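Local atomic coordinates of putative cell surface protein, similar to internalin proteins (Listeria monocytogenes EGD-e, PDB entry 5KZS), a protein that is of unknown function but is a leucine-rich-repeat cell surface protein resembling the internalins. Residues L280-A285 with N315-F320; P248-K253 with W335-N340; Q261-F266 with D298-T303. All blocks are in the same frame, centred on the assembly; numbering follows the deposited sequence.

Interaction 1. Residues L280-A285 with N315-F320; sequences LGSYSA and NFNVQF
Strands 280-283 and 315-320 run antiparallel, 4.8 Å apart at their closest, with N-to-C directions 164° apart. The firmest pairing is Ser-282 with Asn-317. Ser-282 N bonds to Asn-317 O at 3.0 Å, and Asn-317 N returns the bond to Ser-282 O at 2.9 Å. Both donors lie nearly along the C=O axis of their acceptors. Past the end of the first strand, Ser-284 N reaches Asn-315 O in the plane of that carbonyl. Leu-280 N makes a nearly straight bond to Gln-319 O.

The next pair, Tyr-283 and Phe-316, is of the non-hydrogen-bonded kind, and here the side chains do the work. Tyr-283 CB sits squarely over one face of the Phe-316 ring, 3.7 Å from its centroid, in a CH-pi contact. Tyr-283 CG lies between the backbone N and the carbonyl carbon (chi1 73°). Its ring leads away and meets the Phe-316 ring obliquely, with planes at 47°. These strands are inner members of the mixed beta sheet that follows the leucine-rich repeats. This sheet fits the Ig-like inter-repeat domain of internalins. Phe-316 continues inward on this face to Leu-337 and Leu-304, and Tyr-283 packs edge-to-face with Tyr-314.

Ser-282 and Asn-317 point to the other face. Asn-317 CG also takes the position between backbone N and carbonyl carbon, and Asn-317 ND2 lies 3.5 Å from Ser-282 OG. Within its own strand the amide oxygen accepts one bond: Gln-319 NE2, on an extended chain, donates to Asn-317 OD1 at 3.1 Å from above the carbonyl plane.

Interaction 2. Residues P248-K253 with W335-N340; sequences PDQIIK and WVLTVN
Ile-252 CG1 lies between its backbone N and carbonyl carbon (chi1 52°), and Leu-337 CG is anti to its backbone N (chi1 -172°). These torsions bring the two side chains together at about a right angle. Ile-252 CD1 meets Leu-337 CD2 at 3.9 Å. Ile-252 CG1 lies alongside Val-339 CG2, the two side chains pointing the same way. The other branch of Leu-337, CD1, presses on Gln-250 CB at 3.5 Å. Gln-250 is extended beyond CG, and its NE2 is held by Thr-259 O of strand 258-261. Cys-258 also lies against Leu-337. This face of the sheet is therefore mostly apolar, and the buried side chains lie on it.

The backbones form a parallel pair, Gln-250 to Ile-252 beside Leu-337 to Val-339, with strand directions 24° apart. Such a pairing is the parallel exception in a sheet that is otherwise antiparallel. It joins the first strand of the domain after the repeats to its last, at the C-terminus of the construct, as in immunoglobulin-like folds. Gln-250 bonds through both its N and its O: its N donates to Val-336 O, and its O receives Thr-338 N at 2.9 Å. Ile-252 does the same, from N to Thr-338 O at 3.0 Å and from O to Asn-340 N.

On the other face, Ile-251 CG1 lies beside Thr-338 CB, and Ile-251 CG2 comes close to Asn-340 OD1. Asp-249 extends the pairing beyond the strand. Its CG stands beside its own backbone N, and Val-336 N donates to OD1 at 3.2 Å. The bond is nearly straight but meets OD1 from above the carboxylate plane.

Interaction 3. Residues Q261-F266 with D298-T303; sequences QLPIYF and DTESIT
The contact lies at an edge of the mixed sheet, where strand 258-261 runs into helix 263-270 and borders the start of strand 301-304. Gln-261 and Ser-301 form an antiparallel, non-hydrogen-bonded pair. Next to it, Leu-262 N donates to Glu-300 O at 3.3 Å. This bond is almost straight and lies in the carbonyl plane.

Phe-266, one turn into the helix, has CG beside its backbone N (chi1 -60°). Its ring lies against the backbone of Glu-300. Glu-300 CA stands over one face, toward the rim and 3.9 Å from the ring centroid, in a CH-pi contact. Tyr-265 CD2 lies over the opposite face, so the ring is held between the two. Ser-301 O meets the ring edge at CZ, 3.3 Å away.

Glu-300 and Ser-301 both face Asn-296, which makes a G1 beta bulge. Glu-300 accordingly has a left-handed backbone (phi 46°, psi 46°). Its side chain, extended beyond CG, reaches back along the helix start. Its OE1 lies 3.5 Å from Pro-263 CB, and OE2 is near Phe-266 CB.

Ile-302 adds apolar packing. Its CD1 touches Leu-262 CD2 at 4.0 Å and also approaches Tyr-265 CB. Tyr-265 OH bonds to Pro-277 O.

Overall arrangement
All three contacts belong to one mixed sheet and the helix beside it, after the leucine-rich repeats. Interaction 2 pairs the first strand with the last and spans the other two along the chain. The segments of interactions 1 and 3 alternate. Centres of interactions 1 and 2 are about 13 Å apart, and strands 312-320 and 331-339 are neighbours: Phe-316 touches both Trp-335 and Leu-337. Centres of interactions 1 and 3 are about 16 Å apart; Phe-320 packs on Leu-262 and Tyr-265, and Val-318 on Leu-262. Interactions 2 and 3 do not touch (centres about 18 Å, nearest atoms about 6 Å apart). The three contacts join sequence-distant strands and helix 263-270 into one domain.

Interaction 1. Residues L280-A285 with N315-F320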
loop_
_atom_site.group_PDB
_atom_site.type_symbol
_atom_site.label_atom_id
_atom_site.label_comp_id
_atom_site.label_asym_id
_atom_site.label_seq_id
_atom_site.Cartn_x
_atom_site.Cartn_y
_atom_site.Cartn_z
ATOM N N LEU A 280 -20.284 11.278 -19.979
ATOM C CA LEU A 280 -20.073 12.424 -20.856
ATOM C C LEU A 280 -18.934 12.157 -21.849
ATOM O O LEU A 280 -17.749 12.259 -21.521
ATOM C CB LEU A 280 -19.732 13.649 -20.012
ATOM C CG LEU A 280 -20.841 14.208 -19.116
ATOM C CD1 LEU A 280 -20.246 15.113 -18.048
ATOM C CD2 LEU A 280 -21.877 14.965 -19.929
ATOM N N GLY A 281 -19.301 11.822 -23.074
ATOM C CA GLY A 281 -18.337 11.714 -24.159
ATOM C C GLY A 281 -18.025 13.068 -24.766
ATOM O O GLY A 281 -18.940 13.877 -25.006
ATOM N N SER A 282 -16.745 13.309 -25.047
ATOM C CA SER A 282 -16.298 14.618 -25.512
ATOM C C SER A 282 -14.936 14.542 -26.143
ATOM O O SER A 282 -14.107 13.764 -25.707
ATOM C CB SER A 282 -16.227 15.587 -24.328
ATOM O OG SER A 282 -15.504 15.007 -23.245
ATOM N N TYR A 283 -14.693 15.376 -27.142
ATOM C CA TYR A 283 -13.367 15.492 -27.734
ATOM C C TYR A 283 -12.763 16.856 -27.425
ATOM O O TYR A 283 -13.481 17.802 -27.120
ATOM C CB TYR A 283 -13.414 15.215 -29.242
ATOM C CG TYR A 283 -14.047 16.294 -30.095
ATOM C CD1 TYR A 283 -13.284 17.369 -30.572
ATOM C CD2 TYR A 283 -15.397 16.229 -30.454
ATOM C CE1 TYR A 283 -13.848 18.359 -31.367
ATOM C CE2 TYR A 283 -15.971 17.214 -31.249
ATOM C CZ TYR A 283 -15.193 18.278 -31.703
ATOM O OH TYR A 283 -15.755 19.264 -32.487
ATOM N N SER A 284 -11.441 16.942 -27.532
ATOM C CA SER A 284 -10.684 18.136 -27.130
ATOM C C SER A 284 -10.643 19.235 -28.207
ATOM O O SER A 284 -10.604 18.956 -29.405
ATOM C CB SER A 284 -9.258 17.745 -26.704
ATOM O OG SER A 284 -8.282 18.631 -27.229
ATOM N N ALA A 285 -10.662 20.485 -27.747
ATOM C CA ALA A 285 -10.411 21.671 -28.582
ATOM C C ALA A 285 -9.972 22.825 -27.654
ATOM O O ALA A 285 -9.546 22.564 -26.523
ATOM C CB ALA A 285 -11.652 22.035 -29.391
ATOM N N ASN A 315 -8.868 13.794 -30.285
ATOM C CA ASN A 315 -8.535 13.263 -28.959
ATOM C C ASN A 315 -9.809 13.148 -28.140
ATOM O O ASN A 315 -10.300 14.140 -27.602
ATOM C CB ASN A 315 -7.529 14.163 -28.244
ATOM C CG ASN A 315 -6.195 14.217 -28.955
ATOM O OD1 ASN A 315 -5.662 13.190 -29.367
ATOM N ND2 ASN A 315 -5.647 15.416 -29.099
ATOM N N PHE A 316 -10.349 11.936 -28.054
ATOM C CA PHE A 316 -11.608 11.701 -27.341
ATOM C C PHE A 316 -11.384 11.313 -25.895
ATOM O O PHE A 316 -10.285 10.889 -25.516
ATOM C CB PHE A 316 -12.455 10.629 -28.042
ATOM C CG PHE A 316 -13.467 11.199 -28.997
ATOM C CD1 PHE A 316 -13.102 11.555 -30.295
ATOM C CD2 PHE A 316 -14.784 11.410 -28.589
ATOM C CE1 PHE A 316 -14.031 12.099 -31.168
ATOM C CE2 PHE A 316 -15.714 11.949 -29.456
ATOM C CZ PHE A 316 -15.338 12.294 -30.747
ATOM N N ASN A 317 -12.428 11.509 -25.092
ATOM C CA ASN A 317 -12.548 10.847 -23.803
ATOM C C ASN A 317 -13.983 10.622 -23.380
ATOM O O ASN A 317 -14.898 11.297 -23.819
ATOM C CB ASN A 317 -11.809 11.598 -22.683
ATOM C CG ASN A 317 -12.487 12.901 -22.286
ATOM O OD1 ASN A 317 -13.251 12.958 -21.313
ATOM N ND2 ASN A 317 -12.203 13.958 -23.037
ATOM N N VAL A 318 -14.140 9.663 -22.488
ATOM C CA VAL A 318 -15.376 9.416 -21.783
ATOM C C VAL A 318 -15.056 9.797 -20.331
ATOM O O VAL A 318 -13.927 9.637 -19.895
ATOM C CB VAL A 318 -15.789 7.930 -21.978
ATOM C CG1 VAL A 318 -16.402 7.302 -20.728
ATOM C CG2 VAL A 318 -16.725 7.802 -23.169
ATOM N N GLN A 319 -16.041 10.342 -19.619
ATOM C CA GLN A 319 -15.934 10.663 -18.196
ATOM C C GLN A 319 -17.185 10.193 -17.477
ATOM O O GLN A 319 -18.288 10.375 -17.972
ATOM C CB GLN A 319 -15.809 12.163 -17.992
ATOM C CG GLN A 319 -14.401 12.690 -18.095
ATOM C CD GLN A 319 -14.344 14.207 -17.995
ATOM O OE1 GLN A 319 -14.969 14.809 -17.115
ATOM N NE2 GLN A 319 -13.600 14.835 -18.903
ATOM N N PHE A 320 -17.020 9.603 -16.305
ATOM C CA PHE A 320 -18.165 9.227 -15.490
ATOM C C PHE A 320 -17.802 9.189 -14.008
ATOM O O PHE A 320 -16.659 9.466 -13.625
ATOM C CB PHE A 320 -18.791 7.912 -15.977
ATOM C CG PHE A 320 -17.917 6.700 -15.790
ATOM C CD1 PHE A 320 -17.983 5.950 -14.617
ATOM C CD2 PHE A 320 -17.055 6.279 -16.810
ATOM C CE1 PHE A 320 -17.193 4.822 -14.449
ATOM C CE2 PHE A 320 -16.268 5.151 -16.648
ATOM C CZ PHE A 320 -16.335 4.422 -15.463
#

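Interaction 2. Residues P248-K253 with W335-N340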
loop_
_atom_site.group_PDB
_atom_site.type_symbol
_atom_site.label_atom_id
_atom_site.label_comp_id
_atom_site.label_asym_id
_atom_site.label_seq_id
_atom_site.Cartn_x
_atom_site.Cartn_y
_atom_site.Cartn_z
ATOM N N PRO A 248 -8.651 1.336 -26.858
ATOM C CA PRO A 248 -7.888 1.361 -28.106
ATOM C C PRO A 248 -8.368 2.408 -29.109
ATOM O O PRO A 248 -9.578 2.674 -29.217
ATOM C CB PRO A 248 -8.075 -0.058 -28.670
ATOM C CG PRO A 248 -8.498 -0.900 -27.515
ATOM C CD PRO A 248 -9.269 0.018 -26.610
ATOM N N ASP A 249 -7.411 2.967 -29.846
ATOM C CA ASP A 249 -7.694 3.956 -30.892
ATOM C C ASP A 249 -8.545 3.331 -31.994
ATOM O O ASP A 249 -8.547 2.107 -32.161
ATOM C CB ASP A 249 -6.390 4.495 -31.497
ATOM C CG ASP A 249 -5.493 5.180 -30.466
ATOM O OD1 ASP A 249 -5.924 5.352 -29.298
ATOM O OD2 ASP A 249 -4.353 5.543 -30.826
ATOM N N GLN A 250 -9.273 4.169 -32.732
ATOM C CA GLN A 250 -10.180 3.695 -33.786
ATOM C C GLN A 250 -10.118 4.560 -35.024
ATOM O O GLN A 250 -9.725 5.729 -34.970
ATOM C CB GLN A 250 -11.633 3.645 -33.293
ATOM C CG GLN A 250 -12.001 2.392 -32.511
ATOM C CD GLN A 250 -13.464 2.362 -32.092
ATOM O OE1 GLN A 250 -14.334 2.863 -32.793
ATOM N NE2 GLN A 250 -13.739 1.765 -30.945
ATOM N N ILE A 251 -10.512 3.950 -36.139
ATOM C CA ILE A 251 -10.685 4.635 -37.411
ATOM C C ILE A 251 -12.140 4.373 -37.860
ATOM O O ILE A 251 -12.587 3.220 -37.912
ATOM C CB ILE A 251 -9.642 4.160 -38.459
ATOM C CG1 ILE A 251 -8.210 4.464 -37.982
ATOM C CG2 ILE A 251 -9.878 4.833 -39.804
ATOM C CD1 ILE A 251 -7.115 3.679 -38.683
ATOM N N ILE A 252 -12.883 5.447 -38.139
ATOM C CA ILE A 252 -14.266 5.350 -38.635
ATOM C C ILE A 252 -14.426 6.196 -39.886
ATOM O O ILE A 252 -13.653 7.130 -40.122
ATOM C CB ILE A 252 -15.326 5.812 -37.598
ATOM C CG1 ILE A 252 -15.003 7.211 -37.052
ATOM C CG2 ILE A 252 -15.465 4.795 -36.470
ATOM C CD1 ILE A 252 -16.206 7.928 -36.483
ATOM N N LYS A 253 -15.444 5.866 -40.674
ATOM C CA LYS A 253 -15.776 6.636 -41.864
ATOM C C LYS A 253 -16.756 7.738 -41.464
ATOM O O LYS A 253 -17.669 7.520 -40.657
ATOM C CB LYS A 253 -16.316 5.725 -42.975
ATOM C CG LYS A 253 -15.391 4.526 -43.211
ATOM C CD LYS A 253 -15.478 3.899 -44.606
ATOM C CE LYS A 253 -14.431 2.791 -44.748
ATOM N NZ LYS A 253 -14.198 2.339 -46.149
ATOM N N TRP A 335 -8.903 8.086 -25.895
ATOM C CA TRP A 335 -8.401 7.446 -27.109
ATOM C C TRP A 335 -8.402 8.433 -28.268
ATOM O O TRP A 335 -9.103 9.443 -28.229
ATOM C CB TRP A 335 -9.215 6.195 -27.471
ATOM C CG TRP A 335 -10.564 6.474 -28.008
ATOM C CD1 TRP A 335 -10.938 6.462 -29.318
ATOM C CD2 TRP A 335 -11.732 6.800 -27.259
ATOM N NE1 TRP A 335 -12.266 6.762 -29.435
ATOM C CE2 TRP A 335 -12.783 6.976 -28.184
ATOM C CE3 TRP A 335 -11.999 6.969 -25.895
ATOM C CZ2 TRP A 335 -14.088 7.309 -27.787
ATOM C CZ3 TRP A 335 -13.305 7.311 -25.499
ATOM C CH2 TRP A 335 -14.328 7.474 -26.447
ATOM N N VAL A 336 -7.593 8.130 -29.279
ATOM C CA VAL A 336 -7.547 8.905 -30.510
ATOM C C VAL A 336 -8.504 8.253 -31.504
ATOM O O VAL A 336 -8.421 7.047 -31.735
ATOM C CB VAL A 336 -6.119 8.956 -31.102
ATOM C CG1 VAL A 336 -6.113 9.620 -32.483
ATOM C CG2 VAL A 336 -5.171 9.676 -30.151
ATOM N N LEU A 337 -9.400 9.059 -32.076
ATOM C CA LEU A 337 -10.321 8.632 -33.143
ATOM C C LEU A 337 -10.020 9.363 -34.455
ATOM O O LEU A 337 -10.152 10.593 -34.531
ATOM C CB LEU A 337 -11.768 8.921 -32.748
ATOM C CG LEU A 337 -12.865 8.380 -33.667
ATOM C CD1 LEU A 337 -12.929 6.863 -33.568
ATOM C CD2 LEU A 337 -14.203 8.997 -33.302
ATOM N N THR A 338 -9.626 8.602 -35.477
ATOM C CA THR A 338 -9.376 9.152 -36.802
ATOM C C THR A 338 -10.638 9.004 -37.652
ATOM O O THR A 338 -11.197 7.911 -37.764
ATOM C CB THR A 338 -8.175 8.461 -37.460
ATOM O OG1 THR A 338 -7.011 8.713 -36.662
ATOM C CG2 THR A 338 -7.940 8.973 -38.888
ATOM N N VAL A 339 -11.093 10.122 -38.216
ATOM C CA VAL A 339 -12.237 10.145 -39.117
ATOM C C VAL A 339 -11.711 10.452 -40.515
ATOM O O VAL A 339 -11.003 11.443 -40.710
ATOM C CB VAL A 339 -13.272 11.200 -38.675
ATOM C CG1 VAL A 339 -14.446 11.262 -39.648
ATOM C CG2 VAL A 339 -13.765 10.894 -37.262
ATOM N N ASN A 340 -12.049 9.585 -41.470
ATOM C CA ASN A 340 -11.715 9.771 -42.896
ATOM C C ASN A 340 -12.934 9.508 -43.786
ATOM O O ASN A 340 -14.039 9.230 -43.317
ATOM C CB ASN A 340 -10.522 8.891 -43.323
ATOM C CG ASN A 340 -10.561 7.496 -42.717
ATOM O OD1 ASN A 340 -9.733 7.166 -41.866
ATOM N ND2 ASN A 340 -11.526 6.678 -43.137
ATOM O OXT ASN A 340 -12.847 9.587 -45.009
#

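Interaction 3. Residues Q261-F266 with D298-T303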
loop_
_atom_site.group_PDB
_atom_site.type_symbol
_atom_site.label_atom_id
_atom_site.label_comp_id
_atom_site.label_asym_id
_atom_site.label_seq_id
_atom_site.Cartn_x
_atom_site.Cartn_y
_atom_site.Cartn_z
ATOM N N GLN A 261 -15.723 -0.407 -25.900
ATOM C CA GLN A 261 -15.998 -1.386 -24.841
ATOM C C GLN A 261 -15.402 -0.829 -23.551
ATOM O O GLN A 261 -14.318 -0.235 -23.574
ATOM C CB GLN A 261 -15.378 -2.761 -25.171
ATOM C CG GLN A 261 -15.771 -3.347 -26.535
ATOM C CD GLN A 261 -17.270 -3.616 -26.666
ATOM O OE1 GLN A 261 -17.929 -4.019 -25.697
ATOM N NE2 GLN A 261 -17.819 -3.397 -27.869
ATOM N N LEU A 262 -16.121 -0.982 -22.438
ATOM C CA LEU A 262 -15.657 -0.476 -21.140
ATOM C C LEU A 262 -16.398 -1.169 -19.995
ATOM O O LEU A 262 -17.260 -0.562 -19.349
ATOM C CB LEU A 262 -15.846 1.047 -21.078
ATOM C CG LEU A 262 -15.247 1.807 -19.900
ATOM C CD1 LEU A 262 -13.751 1.525 -19.811
ATOM C CD2 LEU A 262 -15.515 3.301 -20.031
ATOM N N PRO A 263 -16.077 -2.455 -19.752
ATOM C CA PRO A 263 -16.794 -3.259 -18.746
ATOM C C PRO A 263 -16.826 -2.673 -17.331
ATOM O O PRO A 263 -17.771 -2.939 -16.580
ATOM C CB PRO A 263 -16.030 -4.587 -18.750
ATOM C CG PRO A 263 -15.419 -4.679 -20.116
ATOM C CD PRO A 263 -15.093 -3.266 -20.506
ATOM N N ILE A 264 -15.792 -1.906 -16.968
ATOM C CA ILE A 264 -15.698 -1.268 -15.641
ATOM C C ILE A 264 -16.936 -0.430 -15.301
ATOM O O ILE A 264 -17.440 -0.517 -14.179
ATOM C CB ILE A 264 -14.376 -0.451 -15.460
ATOM C CG1 ILE A 264 -14.201 -0.026 -13.998
ATOM C CG2 ILE A 264 -14.294 0.761 -16.383
ATOM C CD1 ILE A 264 -12.829 0.531 -13.677
ATOM N N TYR A 265 -17.446 0.332 -16.271
ATOM C CA TYR A 265 -18.647 1.133 -16.047
ATOM C C TYR A 265 -19.813 0.278 -15.537
ATOM O O TYR A 265 -20.435 0.600 -14.507
ATOM C CB TYR A 265 -19.066 1.904 -17.306
ATOM C CG TYR A 265 -20.371 2.667 -17.113
ATOM C CD1 TYR A 265 -20.386 3.949 -16.558
ATOM C CD2 TYR A 265 -21.596 2.085 -17.446
ATOM C CE1 TYR A 265 -21.584 4.634 -16.357
ATOM C CE2 TYR A 265 -22.797 2.757 -17.249
ATOM C CZ TYR A 265 -22.792 4.032 -16.709
ATOM O OH TYR A 265 -23.993 4.679 -16.520
ATOM N N PHE A 266 -20.085 -0.814 -16.242
ATOM C CA PHE A 266 -21.304 -1.609 -16.009
ATOM C C PHE A 266 -21.114 -2.539 -14.837
ATOM O O PHE A 266 -22.079 -2.933 -14.177
ATOM C CB PHE A 266 -21.685 -2.404 -17.252
ATOM C CG PHE A 266 -21.964 -1.542 -18.445
ATOM C CD1 PHE A 266 -20.927 -1.115 -19.273
ATOM C CD2 PHE A 266 -23.255 -1.126 -18.724
ATOM C CE1 PHE A 266 -21.176 -0.306 -20.366
ATOM C CE2 PHE A 266 -23.510 -0.314 -19.817
ATOM C CZ PHE A 266 -22.471 0.091 -20.644
ATOM N N ASP A 298 -26.154 -4.811 -22.295
ATOM C CA ASP A 298 -25.959 -6.175 -22.819
ATOM C C ASP A 298 -24.603 -6.393 -23.487
ATOM O O ASP A 298 -23.999 -7.451 -23.318
ATOM C CB ASP A 298 -27.080 -6.577 -23.785
ATOM C CG ASP A 298 -28.261 -7.207 -23.074
ATOM O OD1 ASP A 298 -28.650 -6.702 -21.996
ATOM O OD2 ASP A 298 -28.793 -8.211 -23.602
ATOM N N THR A 299 -24.132 -5.399 -24.230
ATOM C CA THR A 299 -22.825 -5.461 -24.871
ATOM C C THR A 299 -21.709 -4.788 -24.056
ATOM O O THR A 299 -20.552 -4.780 -24.486
ATOM C CB THR A 299 -22.902 -4.814 -26.253
ATOM O OG1 THR A 299 -23.386 -3.477 -26.115
ATOM C CG2 THR A 299 -23.857 -5.594 -27.150
ATOM N N GLU A 300 -22.049 -4.235 -22.885
ATOM C CA GLU A 300 -21.116 -3.473 -22.050
ATOM C C GLU A 300 -20.307 -2.475 -22.885
ATOM O O GLU A 300 -19.078 -2.369 -22.756
ATOM C CB GLU A 300 -20.208 -4.418 -21.246
ATOM C CG GLU A 300 -20.978 -5.359 -20.320
ATOM C CD GLU A 300 -20.147 -5.910 -19.164
ATOM O OE1 GLU A 300 -18.969 -6.285 -19.380
ATOM O OE2 GLU A 300 -20.678 -5.981 -18.033
ATOM N N SER A 301 -21.023 -1.768 -23.759
ATOM C CA SER A 301 -20.437 -0.737 -24.617
ATOM C C SER A 301 -21.105 0.613 -24.400
ATOM O O SER A 301 -22.233 0.712 -23.909
ATOM C CB SER A 301 -20.472 -1.124 -26.108
ATOM O OG SER A 301 -21.305 -2.237 -26.369
ATOM N N ILE A 302 -20.362 1.645 -24.763
ATOM C CA ILE A 302 -20.813 3.010 -24.703
ATOM C C ILE A 302 -20.657 3.548 -26.117
ATOM O O ILE A 302 -19.604 3.363 -26.731
ATOM C CB ILE A 302 -19.989 3.815 -23.674
ATOM C CG1 ILE A 302 -20.385 3.392 -22.257
ATOM C CG2 ILE A 302 -20.184 5.322 -23.843
ATOM C CD1 ILE A 302 -19.335 3.715 -21.209
ATOM N N THR A 303 -21.717 4.186 -26.629
ATOM C CA THR A 303 -21.736 4.739 -27.981
ATOM C C THR A 303 -21.730 6.262 -27.942
ATOM O O THR A 303 -22.517 6.871 -27.222
ATOM C CB THR A 303 -22.956 4.230 -28.765
ATOM O OG1 THR A 303 -22.892 2.798 -28.840
ATOM C CG2 THR A 303 -22.973 4.804 -30.181
#